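Local coordinates for molybdopterin biosynthesis moeA protein (PDB 1WU2) that probably takes part in molybdenum cofactor biosynthesis, where proteins of the MoeA family act in the insertion of molybdenum into molybdopterin, at residues 79-84 with 127-132; 93-98 with 111-116; 186-191 with 251-256. All blocks are in the same frame, centred on the assembly; numbering follows the deposited sequence.

Contact 1 (79-84 with 127-132); sequences LTVIEE and DKIYVL
Ile-129 meets Leu-79 with CG1 placed between its own backbone N and carbonyl carbon (chi1 53°), a rotamer that leaves CG2 beside the N and within reach of Val-81. In Val-81, CG1 is anti to the backbone N, which leaves CG2 to face the isoleucine. The side chains of Leu-79 and Ile-129 cross obliquely: CB of Leu-79 lies 3.9 Å from CG1 of Ile-129, and the CD1 methyls of both residues touch as well. The other branch of the isoleucine, CG2, comes to 3.9 Å from CG2 of Val-81, whose side chain runs across it at about a right angle. A branched residue suits position 129 because its two arms serve two neighbours on the opposing strand at once.

The backbones beneath pair as antiparallel strands. Leu-79 and Ile-129 form a hydrogen-bonded pair: Leu-79 N donates to Ile-129 O at 3.2 Å, almost straight at N-H, and the return bond from Ile-129 N ends on Leu-79 O with the donor tilted 33° from the carbonyl plane. Two residues on, Val-81 N reaches Asp-127 O at 3.1 Å, close to the direction of that C=O. Between these bonds sits the non-hydrogen-bonded pair Thr-80 and Lys-128, on the other face of the sheet. Their side chains run side by side, and the methyl CG2 of the threonine lies 3.6 Å from the lysine NZ; on this partly exposed face the polar groups of both can stay near the surface.

Within the N-terminal region, strand 128-131 lies between strand 77-84 and strand 123-125, while strand 99-103 flanks 77-84 on its other edge. Tyr-61 and Ile-63 of strand 60-63 pack against the Leu-79, Val-81 and Ile-129 face, and Glu-84 is joined to Arg-124 by a salt bridge.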
loop_
_atom_site.group_PDB
_atom_site.type_symbol
_atom_site.label_atom_id
_atom_site.label_comp_id
_atom_site.label_asym_id
_atom_site.label_seq_id
_atom_site.Cartn_x
_atom_site.Cartn_y
_atom_site.Cartn_z
ATOM N N LEU A 79 -46.127 18.722 -27.606
ATOM C CA LEU A 79 -45.438 17.855 -28.559
ATOM C C LEU A 79 -46.315 16.642 -28.865
ATOM O O LEU A 79 -47.234 16.328 -28.112
ATOM C CB LEU A 79 -44.084 17.401 -28.005
ATOM C CG LEU A 79 -43.147 18.494 -27.484
ATOM C CD1 LEU A 79 -41.964 17.873 -26.758
ATOM C CD2 LEU A 79 -42.669 19.398 -28.615
ATOM N N THR A 80 -46.026 15.965 -29.973
ATOM C CA THR A 80 -46.802 14.807 -30.405
ATOM C C THR A 80 -45.935 13.547 -30.365
ATOM O O THR A 80 -44.827 13.528 -30.899
ATOM C CB THR A 80 -47.359 15.032 -31.831
ATOM O OG1 THR A 80 -47.945 16.339 -31.932
ATOM C CG2 THR A 80 -48.521 14.089 -32.121
ATOM N N VAL A 81 -46.453 12.503 -29.723
ATOM C CA VAL A 81 -45.757 11.227 -29.599
ATOM C C VAL A 81 -46.054 10.349 -30.819
ATOM O O VAL A 81 -47.146 9.784 -30.940
ATOM C CB VAL A 81 -46.158 10.492 -28.296
ATOM C CG1 VAL A 81 -45.360 9.199 -28.125
ATOM C CG2 VAL A 81 -45.960 11.404 -27.089
ATOM N N ILE A 82 -45.071 10.249 -31.715
ATOM C CA ILE A 82 -45.185 9.461 -32.947
ATOM C C ILE A 82 -44.773 7.994 -32.778
ATOM O O ILE A 82 -45.135 7.152 -33.600
ATOM C CB ILE A 82 -44.336 10.098 -34.081
ATOM C CG1 ILE A 82 -42.830 9.908 -33.802
ATOM C CG2 ILE A 82 -44.746 11.563 -34.287
ATOM C CD1 ILE A 82 -41.915 10.990 -34.358
ATOM N N GLU A 83 -44.001 7.694 -31.738
ATOM C CA GLU A 83 -43.526 6.328 -31.510
ATOM C C GLU A 83 -43.226 6.034 -30.043
ATOM O O GLU A 83 -42.889 6.927 -29.269
ATOM C CB GLU A 83 -42.271 6.053 -32.348
ATOM C CG GLU A 83 -41.718 4.641 -32.192
ATOM C CD GLU A 83 -40.551 4.341 -33.108
ATOM O OE1 GLU A 83 -39.765 5.264 -33.405
ATOM O OE2 GLU A 83 -40.413 3.169 -33.517
ATOM N N GLU A 84 -43.364 4.762 -29.682
ATOM C CA GLU A 84 -42.894 4.241 -28.408
ATOM C C GLU A 84 -42.011 3.031 -28.692
ATOM O O GLU A 84 -42.489 2.003 -29.176
ATOM C CB GLU A 84 -44.074 3.846 -27.521
ATOM C CG GLU A 84 -45.096 4.956 -27.336
ATOM C CD GLU A 84 -46.080 4.670 -26.219
ATOM O OE1 GLU A 84 -46.358 3.482 -25.948
ATOM O OE2 GLU A 84 -46.577 5.642 -25.615
ATOM N N ASP A 127 -52.243 11.272 -26.903
ATOM C CA ASP A 127 -51.047 11.139 -27.740
ATOM C C ASP A 127 -50.178 12.402 -27.676
ATOM O O ASP A 127 -49.235 12.552 -28.450
ATOM C CB ASP A 127 -51.442 10.837 -29.197
ATOM C CG ASP A 127 -51.538 9.341 -29.490
ATOM O OD1 ASP A 127 -52.084 8.984 -30.556
ATOM O OD2 ASP A 127 -51.099 8.451 -28.727
ATOM N N LYS A 128 -50.494 13.298 -26.746
ATOM C CA LYS A 128 -49.747 14.539 -26.571
ATOM C C LYS A 128 -49.043 14.536 -25.215
ATOM O O LYS A 128 -49.524 13.925 -24.260
ATOM C CB LYS A 128 -50.679 15.754 -26.666
ATOM C CG LYS A 128 -51.811 15.635 -27.690
ATOM C CD LYS A 128 -51.312 15.816 -29.118
ATOM C CE LYS A 128 -52.371 15.427 -30.146
ATOM N NZ LYS A 128 -51.922 14.300 -31.018
ATOM N N ILE A 129 -47.893 15.204 -25.150
ATOM C CA ILE A 129 -47.221 15.486 -23.880
ATOM C C ILE A 129 -47.080 16.992 -23.694
ATOM O O ILE A 129 -47.079 17.752 -24.662
ATOM C CB ILE A 129 -45.835 14.793 -23.790
ATOM C CG1 ILE A 129 -44.959 15.133 -25.000
ATOM C CG2 ILE A 129 -46.003 13.285 -23.651
ATOM C CD1 ILE A 129 -43.480 14.883 -24.768
ATOM N N TYR A 130 -46.965 17.416 -22.439
ATOM C CA TYR A 130 -46.876 18.835 -22.114
ATOM C C TYR A 130 -45.667 19.114 -21.232
ATOM O O TYR A 130 -45.503 18.514 -20.170
ATOM C CB TYR A 130 -48.172 19.301 -21.449
ATOM C CG TYR A 130 -49.340 19.261 -22.405
ATOM C CD1 TYR A 130 -50.111 18.110 -22.542
ATOM C CD2 TYR A 130 -49.654 20.360 -23.197
ATOM C CE1 TYR A 130 -51.174 18.060 -23.431
ATOM C CE2 TYR A 130 -50.716 20.320 -24.090
ATOM C CZ TYR A 130 -51.471 19.167 -24.203
ATOM O OH TYR A 130 -52.522 19.120 -25.085
ATOM N N VAL A 131 -44.821 20.028 -21.697
ATOM C CA VAL A 131 -43.598 20.393 -20.996
ATOM C C VAL A 131 -43.751 21.809 -20.431
ATOM O O VAL A 131 -44.071 22.755 -21.155
ATOM C CB VAL A 131 -42.348 20.268 -21.914
ATOM C CG1 VAL A 131 -42.542 20.991 -23.244
ATOM C CG2 VAL A 131 -41.102 20.776 -21.208
ATOM N N LEU A 132 -43.529 21.932 -19.125
ATOM C CA LEU A 132 -43.787 23.165 -18.387
ATOM C C LEU A 132 -42.516 23.979 -18.132
ATOM O O LEU A 132 -42.592 25.117 -17.667
ATOM C CB LEU A 132 -44.459 22.830 -17.052
ATOM C CG LEU A 132 -45.586 21.789 -17.115
ATOM C CD1 LEU A 132 -45.929 21.246 -15.736
ATOM C CD2 LEU A 132 -46.823 22.386 -17.768
#

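Contact 2 (93-98 with 111-116); sequences EEVTTG and KGANAV
Glu-94 and Lys-111 lay their side chains alongside each other, both pointing the same way. Beyond CG each is extended, so the contact is spread along the aliphatic parts: CG of Glu-94 faces CB of Lys-111, and the carboxylate oxygen OE1 comes over the lysine methylenes, 3.6 Å from CD. The charged tips do not close into a salt bridge, since OE1 of Glu-94 and NZ of Lys-111 remain 4.6 Å apart. Long chains with polar ends suit this exposed position, as their carbon stems can pack while their tips stay at the surface.

Val-95 is turned toward the opposing segment and is buried. Its CG2, anti to the carbonyl carbon, is brought to 4.0 Å from CB of Ala-113, and its CB comes near the backbone N of the same alanine. The small methyl of Ala-113 fits this close approach.

The two backbones meet without forming a ladder. A single direct hydrogen bond runs from Val-95 N to Lys-111 O, 2.9 Å long and bent to 146° at the hydrogen. Lys-111 O is also approached by the CA-H of Glu-94, while Val-95 O receives the CA of Gly-112 at 3.3 Å. Glycine suits this spot, with its CA so close against Val-95 O and its phi positive (99°). A water extends the link, donating to Glu-93 O and accepting from Lys-111 N at 3.3 Å.

Arg-64 offers NH1 to Val-95 O, so this carbonyl is satisfied by a side chain from outside the two segments. Chemically, the loop before strand 99-103 is fastened to the one leading into strand 115-118 through one direct backbone bond, a water link, and packing of Val-95 and the Glu-94 and Lys-111 stems, while the charges of that pair probably add only a modest, solvent-weakened attraction.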
loop_
_atom_site.group_PDB
_atom_site.type_symbol
_atom_site.label_atom_id
_atom_site.label_comp_id
_atom_site.label_asym_id
_atom_site.label_seq_id
_atom_site.Cartn_x
_atom_site.Cartn_y
_atom_site.Cartn_z
ATOM N N GLU A 93 -38.671 5.819 -36.333
ATOM C CA GLU A 93 -38.989 7.173 -36.787
ATOM C C GLU A 93 -37.972 8.197 -36.284
ATOM O O GLU A 93 -37.273 7.961 -35.297
ATOM C CB GLU A 93 -40.404 7.572 -36.333
ATOM C CG GLU A 93 -41.437 7.626 -37.458
ATOM C CD GLU A 93 -42.086 6.281 -37.737
ATOM O OE1 GLU A 93 -41.356 5.275 -37.868
ATOM O OE2 GLU A 93 -43.331 6.224 -37.828
ATOM N N GLU A 94 -37.892 9.327 -36.985
ATOM C CA GLU A 94 -37.026 10.438 -36.597
ATOM C C GLU A 94 -37.818 11.461 -35.784
ATOM O O GLU A 94 -39.047 11.414 -35.739
ATOM C CB GLU A 94 -36.436 11.124 -37.833
ATOM C CG GLU A 94 -35.571 10.234 -38.716
ATOM C CD GLU A 94 -34.880 11.009 -39.829
ATOM O OE1 GLU A 94 -34.248 12.051 -39.537
ATOM O OE2 GLU A 94 -34.967 10.581 -41.002
ATOM N N VAL A 95 -37.101 12.392 -35.160
ATOM C CA VAL A 95 -37.709 13.444 -34.351
ATOM C C VAL A 95 -37.533 14.775 -35.070
ATOM O O VAL A 95 -36.410 15.204 -35.323
ATOM C CB VAL A 95 -37.064 13.528 -32.951
ATOM C CG1 VAL A 95 -37.637 14.703 -32.154
ATOM C CG2 VAL A 95 -37.275 12.225 -32.197
ATOM N N THR A 96 -38.654 15.411 -35.403
ATOM C CA THR A 96 -38.657 16.732 -36.032
ATOM C C THR A 96 -39.271 17.735 -35.052
ATOM O O THR A 96 -39.541 17.387 -33.903
ATOM C CB THR A 96 -39.424 16.697 -37.384
ATOM O OG1 THR A 96 -40.504 15.753 -37.328
ATOM C CG2 THR A 96 -38.532 16.164 -38.500
ATOM N N THR A 97 -39.476 18.974 -35.495
ATOM C CA THR A 97 -40.033 20.022 -34.636
ATOM C C THR A 97 -41.445 19.674 -34.166
ATOM O O THR A 97 -42.292 19.272 -34.963
ATOM C CB THR A 97 -40.042 21.382 -35.372
ATOM O OG1 THR A 97 -38.722 21.701 -35.826
ATOM C CG2 THR A 97 -40.377 22.528 -34.423
ATOM N N GLY A 98 -41.681 19.835 -32.867
ATOM C CA GLY A 98 -42.969 19.560 -32.257
ATOM C C GLY A 98 -43.248 18.089 -32.016
ATOM O O GLY A 98 -44.401 17.712 -31.812
ATOM N N LYS A 111 -32.563 9.483 -34.083
ATOM C CA LYS A 111 -32.189 10.561 -34.992
ATOM C C LYS A 111 -33.156 11.729 -34.779
ATOM O O LYS A 111 -34.360 11.520 -34.611
ATOM C CB LYS A 111 -32.254 10.082 -36.444
ATOM C CG LYS A 111 -31.260 10.743 -37.385
ATOM C CD LYS A 111 -31.294 10.069 -38.755
ATOM C CE LYS A 111 -30.090 10.438 -39.610
ATOM N NZ LYS A 111 -30.344 10.179 -41.057
ATOM N N GLY A 112 -32.619 12.946 -34.755
ATOM C CA GLY A 112 -33.412 14.144 -34.552
ATOM C C GLY A 112 -33.384 14.664 -33.125
ATOM O O GLY A 112 -33.352 15.875 -32.915
ATOM N N ALA A 113 -33.406 13.759 -32.147
ATOM C CA ALA A 113 -33.466 14.148 -30.738
ATOM C C ALA A 113 -32.096 14.512 -30.174
ATOM O O ALA A 113 -31.092 13.871 -30.489
ATOM C CB ALA A 113 -34.091 13.041 -29.908
ATOM N N ASN A 114 -32.069 15.553 -29.345
ATOM C CA ASN A 114 -30.867 15.934 -28.606
ATOM C C ASN A 114 -31.106 16.052 -27.095
ATOM O O ASN A 114 -30.246 16.545 -26.370
ATOM C CB ASN A 114 -30.262 17.229 -29.177
ATOM C CG ASN A 114 -31.149 18.448 -28.966
ATOM O OD1 ASN A 114 -32.306 18.328 -28.584
ATOM N ND2 ASN A 114 -30.601 19.631 -29.224
ATOM N N ALA A 115 -32.260 15.577 -26.628
ATOM C CA ALA A 115 -32.581 15.578 -25.199
ATOM C C ALA A 115 -33.668 14.561 -24.848
ATOM O O ALA A 115 -34.388 14.081 -25.719
ATOM C CB ALA A 115 -33.006 16.972 -24.757
ATOM N N VAL A 116 -33.767 14.237 -23.562
ATOM C CA VAL A 116 -34.814 13.359 -23.047
ATOM C C VAL A 116 -35.404 13.946 -21.760
ATOM O O VAL A 116 -34.673 14.351 -20.857
ATOM C CB VAL A 116 -34.292 11.926 -22.777
ATOM C CG1 VAL A 116 -35.421 11.022 -22.284
ATOM C CG2 VAL A 116 -33.657 11.333 -24.035
HETATM O O HOH W 1 -34.479 7.018 -35.024
#

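Contact 3 (186-191 with 251-256); sequences GIIITG and CDIVLI
Gly-186 O accepts the shortest hydrogen bond of this contact, from Val-254 N at 2.8 Å, with the donor 38° above the carbonyl plane. The ladder continues on both sides: Gly-186 N donates to Asp-252 O, Ile-188 N to Val-254 O at 2.9 Å, and Ile-256 N to Ile-188 O at 2.9 Å, the last two nearly in line with their carbonyls.

Gly-186, opposite Ile-253, thus bonds to the residues flanking its partner, the pattern of parallel strands; the two axes run 20° apart. Strand 226-233 lies beyond 184-190 and strand 293-295 beyond 252-255, in the probable molybdopterin-binding domain. The chain leaves 184-190, passes through helix 212-222 to the outermost strand 226-233, and comes back through helix 243-249, whose Thr-243 and Lys-246 pack on Ile-188, to 252-255: an alternation of parallel strands and helices of the alpha/beta kind.

Side chains alternate between the two faces. On one, Ile-188 crosses Ile-253 obliquely; the approach of their CD1 methyls, 3.3 Å, is tighter than usual for carbons. The lack of a side chain at Gly-186 suits its place close beside Ile-253. On the other, Ile-189 and Ile-256 lie side by side, with CD1 of Ile-189 3.7 Å from CG1 of Ile-256; branched aliphatic residues suit this buried place, where strand 252-255 has just ended, and Val-303 of helix 300-319 touches Ile-256.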
loop_
_atom_site.group_PDB
_atom_site.type_symbol
_atom_site.label_atom_id
_atom_site.label_comp_id
_atom_site.label_asym_id
_atom_site.label_seq_id
_atom_site.Cartn_x
_atom_site.Cartn_y
_atom_site.Cartn_z
ATOM N N GLY A 186 19.768 -8.978 -6.598
ATOM C CA GLY A 186 20.575 -9.911 -5.834
ATOM C C GLY A 186 20.710 -9.488 -4.381
ATOM O O GLY A 186 20.690 -8.299 -4.071
ATOM N N ILE A 187 20.840 -10.468 -3.494
ATOM C CA ILE A 187 20.986 -10.221 -2.062
ATOM C C ILE A 187 22.103 -11.106 -1.513
ATOM O O ILE A 187 21.946 -12.324 -1.424
ATOM C CB ILE A 187 19.654 -10.504 -1.320
ATOM C CG1 ILE A 187 18.569 -9.511 -1.759
ATOM C CG2 ILE A 187 19.853 -10.432 0.192
ATOM C CD1 ILE A 187 17.186 -9.800 -1.197
ATOM N N ILE A 188 23.230 -10.487 -1.161
ATOM C CA ILE A 188 24.352 -11.176 -0.528
ATOM C C ILE A 188 24.469 -10.713 0.912
ATOM O O ILE A 188 24.653 -9.531 1.155
ATOM C CB ILE A 188 25.681 -10.837 -1.235
ATOM C CG1 ILE A 188 25.620 -11.149 -2.727
ATOM C CG2 ILE A 188 26.827 -11.604 -0.592
ATOM C CD1 ILE A 188 26.776 -10.542 -3.510
ATOM N N ILE A 189 24.376 -11.635 1.862
ATOM C CA ILE A 189 24.641 -11.312 3.260
ATOM C C ILE A 189 26.094 -11.687 3.558
ATOM O O ILE A 189 26.609 -12.655 3.005
ATOM C CB ILE A 189 23.653 -12.049 4.203
ATOM C CG1 ILE A 189 22.257 -11.401 4.207
ATOM C CG2 ILE A 189 24.150 -12.015 5.633
ATOM C CD1 ILE A 189 21.757 -10.855 2.893
ATOM N N THR A 190 26.758 -10.906 4.410
ATOM C CA THR A 190 28.161 -11.143 4.767
ATOM C C THR A 190 28.350 -11.063 6.280
ATOM O O THR A 190 27.749 -10.214 6.940
ATOM C CB THR A 190 29.080 -10.120 4.032
ATOM O OG1 THR A 190 29.607 -10.702 2.832
ATOM C CG2 THR A 190 30.332 -9.767 4.834
ATOM N N GLY A 191 29.194 -11.945 6.818
ATOM C CA GLY A 191 29.485 -11.986 8.243
ATOM C C GLY A 191 29.617 -13.400 8.784
ATOM O O GLY A 191 28.676 -14.187 8.691
ATOM N N CYS A 251 20.050 -7.156 -12.441
ATOM C CA CYS A 251 20.059 -5.768 -12.877
ATOM C C CYS A 251 20.781 -4.916 -11.832
ATOM O O CYS A 251 21.622 -4.082 -12.169
ATOM C CB CYS A 251 18.625 -5.271 -13.087
ATOM S SG CYS A 251 17.539 -6.426 -13.967
ATOM N N ASP A 252 20.426 -5.118 -10.566
ATOM C CA ASP A 252 21.170 -4.543 -9.445
ATOM C C ASP A 252 21.401 -5.607 -8.374
ATOM O O ASP A 252 20.783 -6.668 -8.401
ATOM C CB ASP A 252 20.474 -3.279 -8.891
ATOM C CG ASP A 252 19.439 -3.577 -7.803
ATOM O OD1 ASP A 252 19.772 -4.262 -6.817
ATOM O OD2 ASP A 252 18.270 -3.136 -7.829
ATOM N N ILE A 253 22.312 -5.324 -7.448
ATOM C CA ILE A 253 22.627 -6.254 -6.365
ATOM C C ILE A 253 22.859 -5.501 -5.047
ATOM O O ILE A 253 23.485 -4.448 -5.010
ATOM C CB ILE A 253 23.813 -7.240 -6.751
ATOM C CG1 ILE A 253 24.929 -7.263 -5.703
ATOM C CG2 ILE A 253 24.391 -6.939 -8.140
ATOM C CD1 ILE A 253 24.670 -8.234 -4.584
ATOM N N VAL A 254 22.323 -6.072 -3.977
ATOM C CA VAL A 254 22.388 -5.521 -2.637
ATOM C C VAL A 254 23.270 -6.443 -1.804
ATOM O O VAL A 254 23.100 -7.653 -1.843
ATOM C CB VAL A 254 20.962 -5.463 -2.026
ATOM C CG1 VAL A 254 21.000 -5.506 -0.511
ATOM C CG2 VAL A 254 20.206 -4.228 -2.519
ATOM N N LEU A 255 24.219 -5.879 -1.063
ATOM C CA LEU A 255 25.041 -6.678 -0.153
ATOM C C LEU A 255 25.202 -6.036 1.227
ATOM O O LEU A 255 25.306 -4.821 1.354
ATOM C CB LEU A 255 26.405 -7.015 -0.769
ATOM C CG LEU A 255 27.302 -5.877 -1.252
ATOM C CD1 LEU A 255 28.292 -5.457 -0.168
ATOM C CD2 LEU A 255 28.044 -6.304 -2.511
ATOM N N ILE A 256 25.256 -6.899 2.237
ATOM C CA ILE A 256 25.268 -6.533 3.647
ATOM C C ILE A 256 26.699 -6.587 4.183
ATOM O O ILE A 256 27.538 -7.289 3.623
ATOM C CB ILE A 256 24.378 -7.550 4.413
ATOM C CG1 ILE A 256 22.920 -7.457 3.950
ATOM C CG2 ILE A 256 24.492 -7.376 5.912
ATOM C CD1 ILE A 256 22.307 -6.079 4.055
#

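How the contacts relate
From the N terminus, the first of these segments along the chain is 79-84; the chain then passes through 93-98 and, after strand 99-103, reaches 111-116, where contact 2 closes a short loop. Only at 127-132 does contact 1 close, so its longer loop encloses that of contact 2. The two share a sheet of the N-terminal region and touch directly: Thr-80 N lies 3.0 Å from Gly-98 O in a probable hydrogen bond. Contact 3 follows in series, with 186-191 and 251-256 closing a separate loop in the probable molybdopterin-binding domain. Its centre lies about 77 Å from that of contact 1, on the opposite side of the chain's centre.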